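Local coordinates for protein manganese-containing pseudocatalase (Thermus thermophilus, PDB 2V8T) that probably breaks down hydrogen peroxide to water and oxygen, as a manganese catalase carrying two manganese ions in each subunit, at residues Q27-G32 against L163-M168; A78-S83 against N171-E176; F153-A158 against G186-A191; A195-S198 against M204-M207. All coordinates share one frame; numbering follows the deposited sequence.

Interaction 1: residues Q27-G32 against L163-M168; sequences QALLGG and LRVYEM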
loop_
_atom_site.group_PDB
_atom_site.type_symbol
_atom_site.label_atom_id
_atom_site.label_comp_id
_atom_site.label_asym_id
_atom_site.label_seq_id
_atom_site.Cartn_x
_atom_site.Cartn_y
_atom_site.Cartn_z
ATOM N N GLN A 27 15.520 0.813 -12.356
ATOM C CA GLN A 27 14.759 1.258 -11.194
ATOM C C GLN A 27 14.766 0.253 -10.051
ATOM O O GLN A 27 14.683 0.667 -8.894
ATOM C CB GLN A 27 13.317 1.609 -11.577
ATOM C CG GLN A 27 13.135 2.936 -12.290
ATOM C CD GLN A 27 13.217 4.202 -11.466
ATOM O OE1 GLN A 27 13.169 5.314 -12.042
ATOM N NE2 GLN A 27 13.326 4.114 -10.149
ATOM N N ALA A 28 14.806 -1.060 -10.331
ATOM C CA ALA A 28 14.877 -2.009 -9.222
ATOM C C ALA A 28 16.035 -1.715 -8.277
ATOM O O ALA A 28 15.960 -1.975 -7.075
ATOM C CB ALA A 28 15.033 -3.452 -9.735
ATOM N N LEU A 29 17.125 -1.213 -8.847
ATOM C CA LEU A 29 18.356 -0.938 -8.127
ATOM C C LEU A 29 18.322 0.402 -7.401
ATOM O O LEU A 29 19.250 0.732 -6.663
ATOM C CB LEU A 29 19.562 -0.986 -9.080
ATOM C CG LEU A 29 19.614 -2.241 -9.971
ATOM C CD1 LEU A 29 20.896 -2.207 -10.796
ATOM C CD2 LEU A 29 19.502 -3.525 -9.152
ATOM N N LEU A 30 17.241 1.180 -7.617
ATOM C CA LEU A 30 17.065 2.470 -6.970
ATOM C C LEU A 30 16.007 2.337 -5.854
ATOM O O LEU A 30 16.294 2.460 -4.680
ATOM C CB LEU A 30 16.718 3.551 -7.973
ATOM C CG LEU A 30 16.567 4.956 -7.399
ATOM C CD1 LEU A 30 17.775 5.376 -6.528
ATOM C CD2 LEU A 30 16.357 5.947 -8.544
ATOM N N GLY A 31 14.735 2.080 -6.258
ATOM C CA GLY A 31 13.607 2.107 -5.346
ATOM C C GLY A 31 12.968 0.765 -5.062
ATOM O O GLY A 31 11.943 0.751 -4.367
ATOM N N GLY A 32 13.503 -0.341 -5.574
ATOM C CA GLY A 32 13.024 -1.642 -5.193
ATOM C C GLY A 32 13.432 -2.047 -3.805
ATOM O O GLY A 32 14.219 -1.378 -3.140
ATOM N N LEU A 163 23.328 -8.039 -10.313
ATOM C CA LEU A 163 23.786 -9.010 -11.299
ATOM C C LEU A 163 22.674 -9.321 -12.320
ATOM O O LEU A 163 22.928 -9.410 -13.524
ATOM C CB LEU A 163 24.237 -10.297 -10.631
ATOM C CG LEU A 163 25.567 -10.203 -9.870
ATOM C CD1 LEU A 163 25.692 -11.393 -8.911
ATOM C CD2 LEU A 163 26.744 -10.176 -10.818
ATOM N N ARG A 164 21.461 -9.545 -11.821
ATOM C CA ARG A 164 20.371 -9.897 -12.743
ATOM C C ARG A 164 20.026 -8.740 -13.677
ATOM O O ARG A 164 19.832 -8.945 -14.869
ATOM C CB ARG A 164 19.151 -10.355 -11.942
ATOM C CG ARG A 164 19.400 -11.703 -11.272
ATOM C CD ARG A 164 18.337 -12.021 -10.218
ATOM N NE ARG A 164 18.591 -13.346 -9.660
ATOM C CZ ARG A 164 17.853 -13.894 -8.700
ATOM N NH1 ARG A 164 16.943 -13.200 -8.060
ATOM N NH2 ARG A 164 18.123 -15.139 -8.344
ATOM N N VAL A 165 19.995 -7.495 -13.158
ATOM C CA VAL A 165 19.727 -6.364 -14.031
ATOM C C VAL A 165 20.868 -6.210 -15.034
ATOM O O VAL A 165 20.644 -5.894 -16.216
ATOM C CB VAL A 165 19.492 -5.088 -13.213
ATOM C CG1 VAL A 165 19.414 -3.851 -14.111
ATOM C CG2 VAL A 165 18.186 -5.213 -12.414
ATOM N N TYR A 166 22.127 -6.411 -14.616
ATOM C CA TYR A 166 23.253 -6.379 -15.531
ATOM C C TYR A 166 23.032 -7.300 -16.710
ATOM O O TYR A 166 23.348 -7.000 -17.865
ATOM C CB TYR A 166 24.538 -6.768 -14.773
ATOM C CG TYR A 166 25.763 -6.751 -15.633
ATOM C CD1 TYR A 166 26.139 -7.869 -16.332
ATOM C CD2 TYR A 166 26.600 -5.628 -15.704
ATOM C CE1 TYR A 166 27.276 -7.868 -17.122
ATOM C CE2 TYR A 166 27.734 -5.612 -16.471
ATOM C CZ TYR A 166 28.059 -6.751 -17.198
ATOM O OH TYR A 166 29.202 -6.806 -17.992
ATOM N N GLU A 167 22.496 -8.501 -16.424
ATOM C CA GLU A 167 22.239 -9.503 -17.436
ATOM C C GLU A 167 21.062 -9.183 -18.360
ATOM O O GLU A 167 20.866 -9.885 -19.365
ATOM C CB GLU A 167 22.038 -10.861 -16.773
ATOM C CG GLU A 167 23.326 -11.386 -16.130
ATOM C CD GLU A 167 23.089 -12.730 -15.537
ATOM O OE1 GLU A 167 22.137 -12.745 -14.654
ATOM O OE2 GLU A 167 23.722 -13.733 -15.833
ATOM N N MET A 168 20.282 -8.135 -18.025
ATOM C CA MET A 168 19.173 -7.675 -18.835
ATOM C C MET A 168 19.551 -6.504 -19.747
ATOM O O MET A 168 18.826 -6.259 -20.709
ATOM C CB MET A 168 17.989 -7.257 -17.906
ATOM C CG MET A 168 17.436 -8.393 -17.076
ATOM S SD MET A 168 16.346 -7.848 -15.690
ATOM C CE MET A 168 14.952 -7.070 -16.613
#

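Interaction 2: residues A78-S83 against N171-E176; sequences AATINS and NPVARE. With SO4 (sulfate ion), chain H.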
loop_
_atom_site.group_PDB
_atom_site.type_symbol
_atom_site.label_atom_id
_atom_site.label_comp_id
_atom_site.label_asym_id
_atom_site.label_seq_id
_atom_site.Cartn_x
_atom_site.Cartn_y
_atom_site.Cartn_z
ATOM N N ALA A 78 20.301 7.029 -9.869
ATOM C CA ALA A 78 19.410 7.980 -10.484
ATOM C C ALA A 78 20.034 8.561 -11.765
ATOM O O ALA A 78 19.344 8.749 -12.768
ATOM C CB ALA A 78 19.031 9.074 -9.508
ATOM N N ALA A 79 21.335 8.884 -11.718
ATOM C CA ALA A 79 22.019 9.425 -12.901
ATOM C C ALA A 79 22.004 8.449 -14.059
ATOM O O ALA A 79 21.911 8.854 -15.227
ATOM C CB ALA A 79 23.447 9.840 -12.556
ATOM N N THR A 80 22.130 7.154 -13.758
ATOM C CA THR A 80 22.089 6.127 -14.770
ATOM C C THR A 80 20.702 6.075 -15.440
ATOM O O THR A 80 20.577 6.047 -16.660
ATOM C CB THR A 80 22.448 4.763 -14.139
ATOM O OG1 THR A 80 23.750 4.830 -13.554
ATOM C CG2 THR A 80 22.423 3.656 -15.146
ATOM N N ILE A 81 19.662 6.042 -14.605
ATOM C CA ILE A 81 18.290 6.084 -15.110
ATOM C C ILE A 81 18.051 7.330 -15.936
ATOM O O ILE A 81 17.488 7.266 -17.041
ATOM C CB ILE A 81 17.304 5.952 -13.922
ATOM C CG1 ILE A 81 17.414 4.559 -13.321
ATOM C CG2 ILE A 81 15.898 6.302 -14.341
ATOM C CD1 ILE A 81 16.856 4.455 -11.916
ATOM N N ASN A 82 18.476 8.479 -15.428
ATOM C CA ASN A 82 18.273 9.725 -16.144
ATOM C C ASN A 82 18.993 9.711 -17.492
ATOM O O ASN A 82 18.495 10.259 -18.480
ATOM C CB ASN A 82 18.680 10.908 -15.300
ATOM C CG ASN A 82 17.724 11.129 -14.148
ATOM O OD1 ASN A 82 16.557 10.747 -14.227
ATOM N ND2 ASN A 82 18.221 11.781 -13.071
ATOM N N SER A 83 20.188 9.130 -17.532
ATOM C CA SER A 83 20.929 8.992 -18.762
ATOM C C SER A 83 20.156 8.182 -19.786
ATOM O O SER A 83 20.132 8.526 -20.979
ATOM C CB SER A 83 22.294 8.340 -18.504
ATOM O OG SER A 83 23.157 9.146 -17.739
ATOM N N ASN A 171 23.428 -1.643 -22.031
ATOM C CA ASN A 171 23.794 -0.265 -22.160
ATOM C C ASN A 171 25.058 0.017 -21.340
ATOM O O ASN A 171 25.072 -0.242 -20.137
ATOM C CB ASN A 171 22.668 0.640 -21.599
ATOM C CG ASN A 171 21.334 0.290 -22.110
ATOM O OD1 ASN A 171 20.749 -0.694 -21.587
ATOM N ND2 ASN A 171 20.829 0.993 -23.089
ATOM N N PRO A 172 26.096 0.608 -21.945
ATOM C CA PRO A 172 27.315 0.895 -21.143
ATOM C C PRO A 172 27.072 1.698 -19.903
ATOM O O PRO A 172 27.761 1.496 -18.894
ATOM C CB PRO A 172 28.232 1.603 -22.162
ATOM C CG PRO A 172 27.839 0.940 -23.481
ATOM C CD PRO A 172 26.333 0.813 -23.400
ATOM N N VAL A 173 26.132 2.662 -19.909
ATOM C CA VAL A 173 25.934 3.458 -18.704
ATOM C C VAL A 173 25.510 2.552 -17.532
ATOM O O VAL A 173 25.949 2.724 -16.392
ATOM C CB VAL A 173 24.988 4.634 -18.935
ATOM C CG1 VAL A 173 23.538 4.212 -19.191
ATOM C CG2 VAL A 173 25.079 5.629 -17.811
ATOM N N ALA A 174 24.618 1.606 -17.826
ATOM C CA ALA A 174 24.169 0.672 -16.800
ATOM C C ALA A 174 25.261 -0.294 -16.405
ATOM O O ALA A 174 25.433 -0.604 -15.226
ATOM C CB ALA A 174 22.928 -0.095 -17.293
ATOM N N ARG A 175 26.015 -0.798 -17.393
ATOM C CA ARG A 175 27.076 -1.770 -17.080
ATOM C C ARG A 175 28.183 -1.143 -16.234
ATOM O O ARG A 175 28.729 -1.808 -15.364
ATOM C CB ARG A 175 27.721 -2.251 -18.413
ATOM C CG ARG A 175 26.799 -3.159 -19.290
ATOM C CD ARG A 175 27.363 -3.666 -20.549
ATOM N NE ARG A 175 28.530 -4.506 -20.482
ATOM C CZ ARG A 175 28.708 -5.805 -20.735
ATOM N NH1 ARG A 175 27.780 -6.706 -20.896
ATOM N NH2 ARG A 175 29.990 -6.151 -20.791
ATOM N N GLU A 176 28.513 0.106 -16.512
ATOM C CA GLU A 176 29.545 0.803 -15.722
ATOM C C GLU A 176 29.093 1.029 -14.283
ATOM O O GLU A 176 29.796 0.730 -13.327
ATOM C CB GLU A 176 30.037 2.126 -16.313
ATOM C CG GLU A 176 30.845 1.924 -17.566
ATOM C CD GLU A 176 32.169 1.193 -17.420
ATOM O OE1 GLU A 176 32.647 0.994 -16.279
ATOM O OE2 GLU A 176 32.692 0.796 -18.490
HETATM S S SO4 H . 23.414 2.598 -25.468
HETATM O O1 SO4 H . 22.334 2.955 -26.402
HETATM O O2 SO4 H . 24.563 3.447 -25.743
HETATM O O3 SO4 H . 22.962 2.835 -24.095
HETATM O O4 SO4 H . 23.768 1.192 -25.634
#

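Interaction 3: residues F153-A158 against G186-A191; sequences FLEVAA and GVHAAA. With MN (manganese (II) ion), chain D.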
loop_
_atom_site.group_PDB
_atom_site.type_symbol
_atom_site.label_atom_id
_atom_site.label_comp_id
_atom_site.label_asym_id
_atom_site.label_seq_id
_atom_site.Cartn_x
_atom_site.Cartn_y
_atom_site.Cartn_z
ATOM N N PHE A 153 23.110 -9.815 4.823
ATOM C CA PHE A 153 22.103 -10.340 3.874
ATOM C C PHE A 153 21.694 -9.279 2.851
ATOM O O PHE A 153 21.621 -9.544 1.657
ATOM C CB PHE A 153 20.897 -10.858 4.656
ATOM C CG PHE A 153 19.719 -11.104 3.766
ATOM C CD1 PHE A 153 19.716 -12.164 2.852
ATOM C CD2 PHE A 153 18.647 -10.242 3.750
ATOM C CE1 PHE A 153 18.685 -12.313 1.939
ATOM C CE2 PHE A 153 17.589 -10.454 2.844
ATOM C CZ PHE A 153 17.648 -11.497 1.924
ATOM N N LEU A 154 21.401 -8.056 3.335
ATOM C CA LEU A 154 20.910 -6.998 2.457
ATOM C C LEU A 154 21.912 -6.756 1.339
ATOM O O LEU A 154 21.537 -6.574 0.176
ATOM C CB LEU A 154 20.710 -5.684 3.186
ATOM C CG LEU A 154 19.544 -4.752 2.900
ATOM C CD1 LEU A 154 19.860 -3.350 3.552
ATOM C CD2 LEU A 154 19.009 -4.805 1.479
ATOM N N GLU A 155 23.212 -6.674 1.657
ATOM C CA GLU A 155 24.184 -6.427 0.640
ATOM C C GLU A 155 24.253 -7.519 -0.400
ATOM O O GLU A 155 24.413 -7.237 -1.592
ATOM C CB GLU A 155 25.591 -6.150 1.232
ATOM C CG GLU A 155 25.675 -4.824 1.967
ATOM C CD GLU A 155 25.711 -3.577 1.095
ATOM O OE1 GLU A 155 26.174 -3.616 -0.066
ATOM O OE2 GLU A 155 25.396 -2.459 1.616
ATOM N N VAL A 156 24.190 -8.794 0.014
ATOM C CA VAL A 156 24.278 -9.867 -0.986
ATOM C C VAL A 156 22.960 -10.024 -1.772
ATOM O O VAL A 156 23.006 -10.406 -2.948
ATOM C CB VAL A 156 24.823 -11.171 -0.404
ATOM C CG1 VAL A 156 26.271 -10.981 0.033
ATOM C CG2 VAL A 156 23.977 -11.753 0.716
ATOM N N ALA A 157 21.818 -9.724 -1.162
ATOM C CA ALA A 157 20.556 -9.693 -1.911
ATOM C C ALA A 157 20.599 -8.549 -2.956
ATOM O O ALA A 157 20.242 -8.734 -4.120
ATOM C CB ALA A 157 19.387 -9.525 -0.956
ATOM N N ALA A 158 21.072 -7.381 -2.527
ATOM C CA ALA A 158 21.226 -6.250 -3.450
ATOM C C ALA A 158 22.181 -6.606 -4.581
ATOM O O ALA A 158 21.946 -6.259 -5.737
ATOM C CB ALA A 158 21.712 -5.020 -2.699
ATOM N N GLY A 186 30.553 -5.476 -2.639
ATOM C CA GLY A 186 31.471 -6.451 -2.106
ATOM C C GLY A 186 32.204 -5.932 -0.900
ATOM O O GLY A 186 32.406 -6.668 0.097
ATOM N N VAL A 187 32.636 -4.671 -0.931
ATOM C CA VAL A 187 33.282 -4.052 0.218
ATOM C C VAL A 187 32.319 -4.019 1.404
ATOM O O VAL A 187 32.683 -4.377 2.519
ATOM C CB VAL A 187 33.769 -2.629 -0.132
ATOM C CG1 VAL A 187 34.192 -1.866 1.112
ATOM C CG2 VAL A 187 34.930 -2.746 -1.141
ATOM N N HIS A 188 31.062 -3.579 1.162
ATOM C CA HIS A 188 30.143 -3.470 2.292
ATOM C C HIS A 188 29.827 -4.835 2.892
ATOM O O HIS A 188 29.768 -4.971 4.116
ATOM C CB HIS A 188 28.855 -2.768 1.837
ATOM C CG HIS A 188 29.082 -1.370 1.396
ATOM N ND1 HIS A 188 28.101 -0.692 0.714
ATOM C CD2 HIS A 188 30.183 -0.566 1.510
ATOM C CE1 HIS A 188 28.610 0.511 0.453
ATOM N NE2 HIS A 188 29.857 0.619 0.907
ATOM N N ALA A 189 29.573 -5.851 2.053
ATOM C CA ALA A 189 29.330 -7.191 2.580
ATOM C C ALA A 189 30.522 -7.694 3.365
ATOM O O ALA A 189 30.397 -8.293 4.437
ATOM C CB ALA A 189 28.985 -8.167 1.462
ATOM N N ALA A 190 31.728 -7.462 2.828
ATOM C CA ALA A 190 32.943 -7.874 3.548
ATOM C C ALA A 190 33.053 -7.149 4.885
ATOM O O ALA A 190 33.480 -7.749 5.881
ATOM C CB ALA A 190 34.180 -7.589 2.667
ATOM N N ALA A 191 32.723 -5.852 4.917
ATOM C CA ALA A 191 32.862 -5.071 6.121
ATOM C C ALA A 191 31.871 -5.555 7.190
ATOM O O ALA A 191 32.229 -5.730 8.355
ATOM C CB ALA A 191 32.658 -3.579 5.833
HETATM MN MN MN D . 26.067 -1.189 -0.058
HETATM O O HOH W 1 24.342 -0.510 -1.206
#

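Interaction 4: residues A195-S198 against M204-M207; sequences ALES and MTKM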
loop_
_atom_site.group_PDB
_atom_site.type_symbol
_atom_site.label_atom_id
_atom_site.label_comp_id
_atom_site.label_asym_id
_atom_site.label_seq_id
_atom_site.Cartn_x
_atom_site.Cartn_y
_atom_site.Cartn_z
ATOM N N ALA A 195 32.678 -7.320 10.724
ATOM C CA ALA A 195 32.095 -6.866 11.965
ATOM C C ALA A 195 31.438 -8.049 12.719
ATOM O O ALA A 195 31.620 -8.206 13.924
ATOM C CB ALA A 195 31.055 -5.782 11.685
ATOM N N LEU A 196 30.696 -8.890 11.987
ATOM C CA LEU A 196 30.083 -10.073 12.619
ATOM C C LEU A 196 31.147 -11.032 13.118
ATOM O O LEU A 196 30.972 -11.617 14.211
ATOM C CB LEU A 196 29.153 -10.771 11.628
ATOM C CG LEU A 196 27.824 -10.061 11.404
ATOM C CD1 LEU A 196 27.157 -10.533 10.123
ATOM C CD2 LEU A 196 26.925 -10.212 12.616
ATOM N N GLU A 197 32.237 -11.232 12.401
ATOM C CA GLU A 197 33.303 -12.102 12.890
ATOM C C GLU A 197 33.846 -11.597 14.225
ATOM O O GLU A 197 34.080 -12.365 15.153
ATOM C CB GLU A 197 34.470 -12.103 11.815
ATOM C CG GLU A 197 34.161 -12.769 10.470
ATOM C CD GLU A 197 35.128 -12.706 9.248
ATOM O OE1 GLU A 197 36.010 -11.738 9.191
ATOM O OE2 GLU A 197 34.848 -13.578 8.370
ATOM N N SER A 198 34.045 -10.290 14.324
ATOM C CA SER A 198 34.575 -9.706 15.532
ATOM C C SER A 198 33.638 -9.888 16.724
ATOM O O SER A 198 34.090 -10.096 17.852
ATOM C CB SER A 198 35.011 -8.270 15.340
ATOM O OG SER A 198 33.914 -7.368 15.212
ATOM N N MET A 204 31.889 -15.128 8.752
ATOM C CA MET A 204 30.911 -14.785 7.725
ATOM C C MET A 204 31.515 -14.522 6.387
ATOM O O MET A 204 30.901 -14.820 5.340
ATOM C CB MET A 204 30.080 -13.592 8.189
ATOM C CG MET A 204 29.164 -13.879 9.339
ATOM S SD MET A 204 27.974 -15.194 9.045
ATOM C CE MET A 204 26.963 -14.437 7.769
ATOM N N THR A 205 32.718 -13.914 6.308
ATOM C CA THR A 205 33.282 -13.632 5.008
ATOM C C THR A 205 33.595 -14.892 4.223
ATOM O O THR A 205 33.714 -14.814 2.978
ATOM C CB THR A 205 34.539 -12.746 5.081
ATOM O OG1 THR A 205 35.572 -13.386 5.808
ATOM C CG2 THR A 205 34.230 -11.357 5.639
ATOM N N LYS A 206 33.727 -16.049 4.872
ATOM C CA LYS A 206 33.976 -17.266 4.170
ATOM C C LYS A 206 32.776 -17.749 3.332
ATOM O O LYS A 206 32.926 -18.577 2.447
ATOM C CB LYS A 206 34.345 -18.389 5.171
ATOM C CG LYS A 206 34.454 -19.837 4.664
ATOM C CD LYS A 206 34.824 -20.789 5.775
ATOM C CE LYS A 206 34.680 -22.227 5.304
ATOM N NZ LYS A 206 35.132 -23.030 6.504
ATOM N N MET A 207 31.606 -17.193 3.598
ATOM C CA MET A 207 30.424 -17.491 2.798
ATOM C C MET A 207 30.441 -16.787 1.457
ATOM O O MET A 207 29.693 -17.139 0.559
ATOM C CB MET A 207 29.055 -16.958 3.605
ATOM C CG MET A 207 27.870 -17.793 3.278
ATOM S SD MET A 207 26.527 -17.244 4.206
ATOM C CE MET A 207 26.891 -18.029 5.745
HETATM O O HOH W 2 37.795 -11.317 7.069
#

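Interaction 1: residues Q27-G32 against L163-M168
Leu-29 points its branched end at the isopropyl group of Val-165, and the two side chains meet tip to tip. CD2 of Leu-29 lies 3.9 Å from CG2 of Val-165. The other branch divides its contact: CD1 of Leu-29 is 4.0 Å from CG1 of Val-165 and equally far from the CB of that residue. Both methyls of the valine are thus engaged, one by each methyl of the leucine. Val-165 holds CG1 anti to its backbone N (chi1 172°), which leaves CG2 beside that N and facing CG of Leu-29 at 4.1 Å. Ala-28 adds a looser contact, its CB standing 4.5 Å from CG2 of Val-165. No hydrogen bond crosses here, and all three residues are buried. The contact sets the short, weakly bonded helix 28-31 against the C-terminal end of helix 144-166, one of the long helices of the ferritin-like four-helix bundle. Within the short helix, O of Gln-27 accepts from N of both Leu-30 and Gly-31. Ile-178 of helix 172-200 touches Leu-29 and Val-165 alike, making a third wall of the apolar cluster, while His-161 and Lys-162, just before Leu-163 in the same helix, also border Leu-29. Through its backbone Leu-29 is hydrogen-bonded to Glu-36, a manganese ligand whose side chain is about 6 Å from that of the leucine.

Interaction 2: residues A78-S83 against N171-E176
Two long helices of the ferritin-like four-helix bundle, 57-85 and 172-200, run antiparallel, joined by Thr-80 and Ser-83 on one and Val-173 and Ala-174 on the other. Their local axes approach to 9.5 Å at 169°. Thr-80 turns its methyl across the interface: CG2, anti to the backbone N, lies 3.8 Å from CA of Ala-174 and 3.9 Å from O of Val-173. Its hydroxyl OG1 is instead hydrogen-bonded to O of Leu-76, one turn back. Ser-83 likewise spends its OG on its own helix, 2.8 Å from O of Ala-79, which also takes the Ser-83 N-H from the opposite face of its carbonyl plane. CB of Ser-83 packs 3.9 Å from CG2 of Val-173, with OG of Ser-83 4.0 Å from that methyl. With an alanine at Ser-83, the Ala-79 carbonyl would probably lose its second donor and the CG2 methyl of Val-173 the cover of the hydroxyl. Leu-84 also touches Val-173. At the start of helix 172-200 a sulfate, probably from the crystallisation liquor, is held by N of Lys-16 and by Asn-171, whose ND2 donates to sulfate O3 at 3.0 Å with an N-H...O angle of 158°.

Interaction 3: residues F153-A158 against G186-A191
Glu-155 and His-188 grip the same manganese ion from two helices. The carboxylate chelates it, with OE1 of Glu-155 at 2.4 Å and OE2 at 2.2 Å, while ND1 of His-188 binds at 2.2 Å. Water 1 and Glu-70 also belong to this first shell. The Glu-155 chain bends at chi2 (-74°), which carries its carboxylate over to His-188: CD of Glu-155 lies 3.3 Å from CB of the histidine, in the ring plane at its edge. The carboxylate and imidazole planes are 90° apart, and the metal joins the two groups, since OE2 and ND1 form no hydrogen bond. In the second shell Tyr-43 OH bonds to OE2 of Glu-155, and Glu-69 OE1 bonds to NE2 of His-188, which should fix the turn of the ring. Beside the metal site the backbones come close where Ala-189 presents only a methyl: its CB packs 4.0 Å from CB of Glu-155 and 4.2 Å from CG1 of Val-156. Helices 144-166 and 172-200 run antiparallel here, their local axes 8.8 Å apart at 155°. Helix 36-49 borders Glu-155 through Thr-39, helix 57-85 borders His-188 through Ile-66 and His-73, the four enclosing the dimanganese site.

Interaction 4: residues A195-S198 against M204-M207
The flat carboxylate of Glu-197, in the conformer described, is met by OG1 of Thr-205 on the syn lone pair of OE2, the side of the other oxygen, and from above its plane by the N-H of the same residue. OG1 of Thr-205 donates to Glu-197 OE2 at 2.7 Å; N of Thr-205 reaches that oxygen at 3.0 Å, 44° out of the plane. At the other oxygen, water 2 donates to Glu-197 OE1 at 2.8 Å and also, more distantly, to Thr-205 OG1, closing a small ring. Thr-205 keeps OG1 between its backbone N and carbonyl carbon (chi1 62°), which lets hydroxyl and N-H converge on one acceptor. A valine in place of Thr-205 would probably cost Glu-197 OE2 its hydroxyl donor and water 2 its second partner, leaving the carboxylate less firmly fixed in rotation. Beside this polar grip, CG of Met-204 lies 3.9 Å from CB of Leu-196 and 4.0 Å from its CD1. Both contacts lie where the loop after helix 172-200 turns back against the end of that helix. Leu-148 and Phe-152 of helix 144-166 lie against Leu-196, Phe-152 touches Met-204 as well, and Met-204 packs on Met-204 of a neighbouring subunit.

Overall arrangement
The four contacts follow the ferritin-like bundle end to end. Helix 144-166 serves interactions 1 and 3, while helix 172-200 serves interactions 2, 3 and 4, in that order. Interactions 1 and 2 touch, their centres about 11 Å apart, as Leu-30 packs on Ile-81. Centre to centre, interaction 3, at the metal, lies about 15 Å from interaction 1 and about 11 Å from interaction 4; interactions 2 and 4 are about 32 Å apart. Segments of interactions 1, 2 and 3 alternate along the chain; interaction 4 follows. Interactions 1 and 2 thus lie to one side of the manganese site and interaction 4 to the other; interactions 3 and 4 adjoin the same neighbouring subunit.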